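Local coordinates for protein nucleoporin nup120 (PDB 4GQ2) that serves as a structural component of the nuclear pore complex, belonging to the npc107-120 complex and interacting with nup107, at residues D256-K260 with T272-T278. Residue numbers count along the deposited sequence, not the author numbering.
Sequences DYKLK and TIELSQT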
ATOM      1  N   ASP A 256     -11.827 -32.720 -41.294  1.00 56.01           N
ATOM      2  CA  ASP A 256     -12.202 -34.135 -41.265  1.00 58.95           C
ATOM      3  C   ASP A 256     -11.201 -35.011 -40.487  1.00 74.64           C
ATOM      4  O   ASP A 256     -10.856 -36.118 -40.911  1.00 88.28           O
ATOM      5  CB  ASP A 256     -12.501 -34.678 -42.681  1.00 56.04           C
ATOM      6  CG  ASP A 256     -11.256 -34.802 -43.566  1.00 63.40           C
ATOM      7  OD1 ASP A 256     -10.172 -34.272 -43.222  1.00 55.32           O
ATOM      8  OD2 ASP A 256     -11.370 -35.449 -44.630  1.00 71.20           O
ATOM      9  N   TYR A 257     -10.758 -34.499 -39.338  1.00 71.44           N
ATOM     10  CA  TYR A 257     -10.004 -35.270 -38.335  1.00 71.39           C
ATOM     11  C   TYR A 257      -8.817 -36.085 -38.873  1.00 64.68           C
ATOM     12  O   TYR A 257      -8.635 -37.251 -38.519  1.00 59.05           O
ATOM     13  CB  TYR A 257     -10.948 -36.121 -37.459  1.00 81.74           C
ATOM     14  CG  TYR A 257     -12.358 -36.243 -38.007  1.00122.75           C
ATOM     15  CD1 TYR A 257     -13.327 -35.276 -37.718  1.00124.32           C
ATOM     16  CD2 TYR A 257     -12.720 -37.313 -38.827  1.00134.58           C
ATOM     17  CE1 TYR A 257     -14.612 -35.373 -38.229  1.00126.47           C
ATOM     18  CE2 TYR A 257     -14.002 -37.415 -39.346  1.00139.92           C
ATOM     19  CZ  TYR A 257     -14.945 -36.444 -39.039  1.00133.31           C
ATOM     20  OH  TYR A 257     -16.220 -36.547 -39.546  1.00126.80           O
ATOM     21  N   LYS A 258      -8.013 -35.450 -39.720  1.00 63.94           N
ATOM     22  CA  LYS A 258      -6.753 -36.023 -40.182  1.00 69.24           C
ATOM     23  C   LYS A 258      -5.541 -35.321 -39.559  1.00 66.29           C
ATOM     24  O   LYS A 258      -5.401 -34.100 -39.648  1.00 59.97           O
ATOM     25  CB  LYS A 258      -6.652 -35.965 -41.710  1.00 72.25           C
ATOM     26  CG  LYS A 258      -7.062 -37.233 -42.441  1.00 78.98           C
ATOM     27  CD  LYS A 258      -8.508 -37.189 -42.898  1.00 78.77           C
ATOM     28  CE  LYS A 258      -8.799 -38.312 -43.880  1.00 79.28           C
ATOM     29  NZ  LYS A 258     -10.252 -38.412 -44.176  1.00 84.20           N
ATOM     30  N   LEU A 259      -4.666 -36.104 -38.935  1.00 68.08           N
ATOM     31  CA  LEU A 259      -3.419 -35.586 -38.378  1.00 66.66           C
ATOM     32  C   LEU A 259      -2.311 -35.661 -39.431  1.00 64.95           C
ATOM     33  O   LEU A 259      -1.826 -36.745 -39.758  1.00 64.65           O
ATOM     34  CB  LEU A 259      -3.036 -36.352 -37.102  1.00 52.16           C
ATOM     35  CG  LEU A 259      -1.883 -35.840 -36.225  1.00 56.59           C
ATOM     36  CD1 LEU A 259      -2.088 -34.402 -35.762  1.00 57.67           C
ATOM     37  CD2 LEU A 259      -1.680 -36.756 -35.026  1.00 49.51           C
ATOM     38  N   LYS A 260      -1.924 -34.498 -39.951  1.00 55.60           N
ATOM     39  CA  LYS A 260      -0.992 -34.404 -41.072  1.00 61.84           C
ATOM     40  C   LYS A 260       0.345 -33.788 -40.676  1.00 72.69           C
ATOM     41  O   LYS A 260       0.399 -32.834 -39.896  1.00 71.90           O
ATOM     42  CB  LYS A 260      -1.599 -33.568 -42.205  1.00 65.98           C
ATOM     43  CG  LYS A 260      -3.070 -33.840 -42.477  1.00 68.24           C
ATOM     44  CD  LYS A 260      -3.545 -33.158 -43.750  1.00 61.00           C
ATOM     45  CE  LYS A 260      -4.995 -33.525 -44.032  1.00 71.05           C
ATOM     46  NZ  LYS A 260      -5.479 -33.015 -45.344  1.00 74.19           N
ATOM     47  N   THR A 272       0.103 -38.851 -42.922  1.00 65.00           N
ATOM     48  CA  THR A 272      -1.278 -38.518 -42.612  1.00 62.16           C
ATOM     49  C   THR A 272      -1.872 -39.668 -41.817  1.00 63.20           C
ATOM     50  O   THR A 272      -1.592 -40.830 -42.106  1.00 56.03           O
ATOM     51  CB  THR A 272      -2.105 -38.323 -43.895  1.00 54.73           C
ATOM     52  OG1 THR A 272      -1.318 -37.632 -44.874  1.00 66.49           O
ATOM     53  CG2 THR A 272      -3.366 -37.534 -43.615  1.00 63.98           C
ATOM     54  N   ILE A 273      -2.676 -39.342 -40.809  1.00 65.42           N
ATOM     55  CA  ILE A 273      -3.399 -40.351 -40.040  1.00 64.54           C
ATOM     56  C   ILE A 273      -4.848 -39.921 -39.874  1.00 72.20           C
ATOM     57  O   ILE A 273      -5.120 -38.811 -39.421  1.00 72.34           O
ATOM     58  CB  ILE A 273      -2.790 -40.568 -38.639  1.00 68.16           C
ATOM     59  CG1 ILE A 273      -1.304 -40.914 -38.737  1.00 67.67           C
ATOM     60  CG2 ILE A 273      -3.550 -41.655 -37.883  1.00 68.47           C
ATOM     61  CD1 ILE A 273      -0.556 -40.742 -37.435  1.00 71.17           C
ATOM     62  N   GLU A 274      -5.773 -40.800 -40.247  1.00 82.35           N
ATOM     63  CA  GLU A 274      -7.182 -40.574 -39.954  1.00 88.91           C
ATOM     64  C   GLU A 274      -7.451 -40.923 -38.496  1.00 78.43           C
ATOM     65  O   GLU A 274      -7.094 -42.005 -38.027  1.00 83.71           O
ATOM     66  CB  GLU A 274      -8.090 -41.382 -40.890  1.00102.35           C
ATOM     67  CG  GLU A 274      -9.580 -41.213 -40.606  1.00105.89           C
ATOM     68  CD  GLU A 274     -10.459 -41.530 -41.800  1.00110.13           C
ATOM     69  OE1 GLU A 274     -10.318 -42.628 -42.382  1.00109.04           O
ATOM     70  OE2 GLU A 274     -11.306 -40.680 -42.149  1.00115.24           O
ATOM     71  N   LEU A 275      -8.068 -39.986 -37.785  1.00 86.26           N
ATOM     72  CA  LEU A 275      -8.462 -40.190 -36.397  1.00 87.08           C
ATOM     73  C   LEU A 275      -9.934 -40.582 -36.330  1.00 78.15           C
ATOM     74  O   LEU A 275     -10.633 -40.568 -37.349  1.00 86.25           O
ATOM     75  CB  LEU A 275      -8.217 -38.919 -35.578  1.00 87.93           C
ATOM     76  CG  LEU A 275      -6.878 -38.188 -35.736  1.00 96.69           C
ATOM     77  CD1 LEU A 275      -6.971 -36.787 -35.152  1.00 96.59           C
ATOM     78  CD2 LEU A 275      -5.724 -38.965 -35.113  1.00 92.87           C
ATOM     79  N   SER A 276     -10.401 -40.910 -35.127  1.00 85.00           N
ATOM     80  CA  SER A 276     -11.781 -41.350 -34.904  1.00 90.48           C
ATOM     81  C   SER A 276     -12.828 -40.257 -35.163  1.00 98.49           C
ATOM     82  O   SER A 276     -12.483 -39.095 -35.394  1.00 96.65           O
ATOM     83  CB  SER A 276     -11.927 -41.926 -33.495  1.00 82.79           C
ATOM     84  OG  SER A 276     -11.196 -41.155 -32.563  1.00 83.04           O
ATOM     85  N   GLN A 277     -14.103 -40.637 -35.118  1.00121.47           N
ATOM     86  CA  GLN A 277     -15.188 -39.759 -35.569  1.00136.72           C
ATOM     87  C   GLN A 277     -16.186 -39.344 -34.482  1.00133.88           C
ATOM     88  O   GLN A 277     -16.751 -40.187 -33.781  1.00119.17           O
ATOM     89  CB  GLN A 277     -15.928 -40.397 -36.755  1.00142.35           C
ATOM     90  CG  GLN A 277     -15.085 -40.523 -38.018  1.00133.09           C
ATOM     91  CD  GLN A 277     -15.778 -41.279 -39.139  1.00120.43           C
ATOM     92  OE1 GLN A 277     -16.961 -41.618 -39.048  1.00115.19           O
ATOM     93  NE2 GLN A 277     -15.037 -41.549 -40.208  1.00111.75           N
ATOM     94  N   THR A 278     -16.375 -38.029 -34.366  1.00133.65           N
ATOM     95  CA  THR A 278     -17.415 -37.391 -33.546  1.00140.43           C
ATOM     96  C   THR A 278     -17.623 -35.971 -34.068  1.00131.28           C
ATOM     97  O   THR A 278     -16.767 -35.443 -34.784  1.00127.55           O
ATOM     98  CB  THR A 278     -17.041 -37.319 -32.045  1.00145.01           C
ATOM     99  OG1 THR A 278     -15.617 -37.384 -31.893  1.00154.87           O
ATOM    100  CG2 THR A 278     -17.689 -38.457 -31.262  1.00120.60           C
TER
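Strands 258-260 and 272-274 run antiparallel at the open end of a beta hairpin, their axes 4.5 Å apart at closest and 165° between their directions. Leu259 and Ile273 form a hydrogen-bonded pair: Leu259 N donates to Ile273 O (2.8 Å) and Ile273 N to Leu259 O (2.9 Å). The same two carbonyls receive CA-H...O contacts, Lys258 CA to Ile273 O (3.3 Å) and Thr272 CA to Leu259 O (3.4 Å). A further bond, Leu275 N to Tyr257 O (2.9 Å), prolongs the pairing past the last strand residue.

Charge gathers on the face carrying Lys258, Lys260, Thr272 and Glu274. Lys258 NZ lies 3.2 Å from Glu274 OE2 across the strands and 3.2 Å from Asp256 OD2, so one ammonium group bridges two carboxylates. Beside it, Thr272 CG2 packs against the aliphatic stems of Lys258 and Lys260, 3.9 Å from CG of each.

The other face is apolar: Leu259 CB approaches Ile273 CB (4.5 Å) and Leu275 CD2 (4.2 Å). Tyr257, with phi and psi both positive, directs its ring along 275-278, where CE2 meets Gln277 CG at 3.5 Å.

This hairpin supplies the two last strands of a four-stranded antiparallel sheet, a blade in the beta-propeller domain. Strand 249-254 flanks 258-263 on its other side, while Leu259 and Leu275 pack on Tyr313 of strand 309-317 in the following sheet. Along the outer strand, Phe217 makes a cation-pi contact with Lys258, and Ser218 pairs with Thr272 through backbone hydrogen bonding.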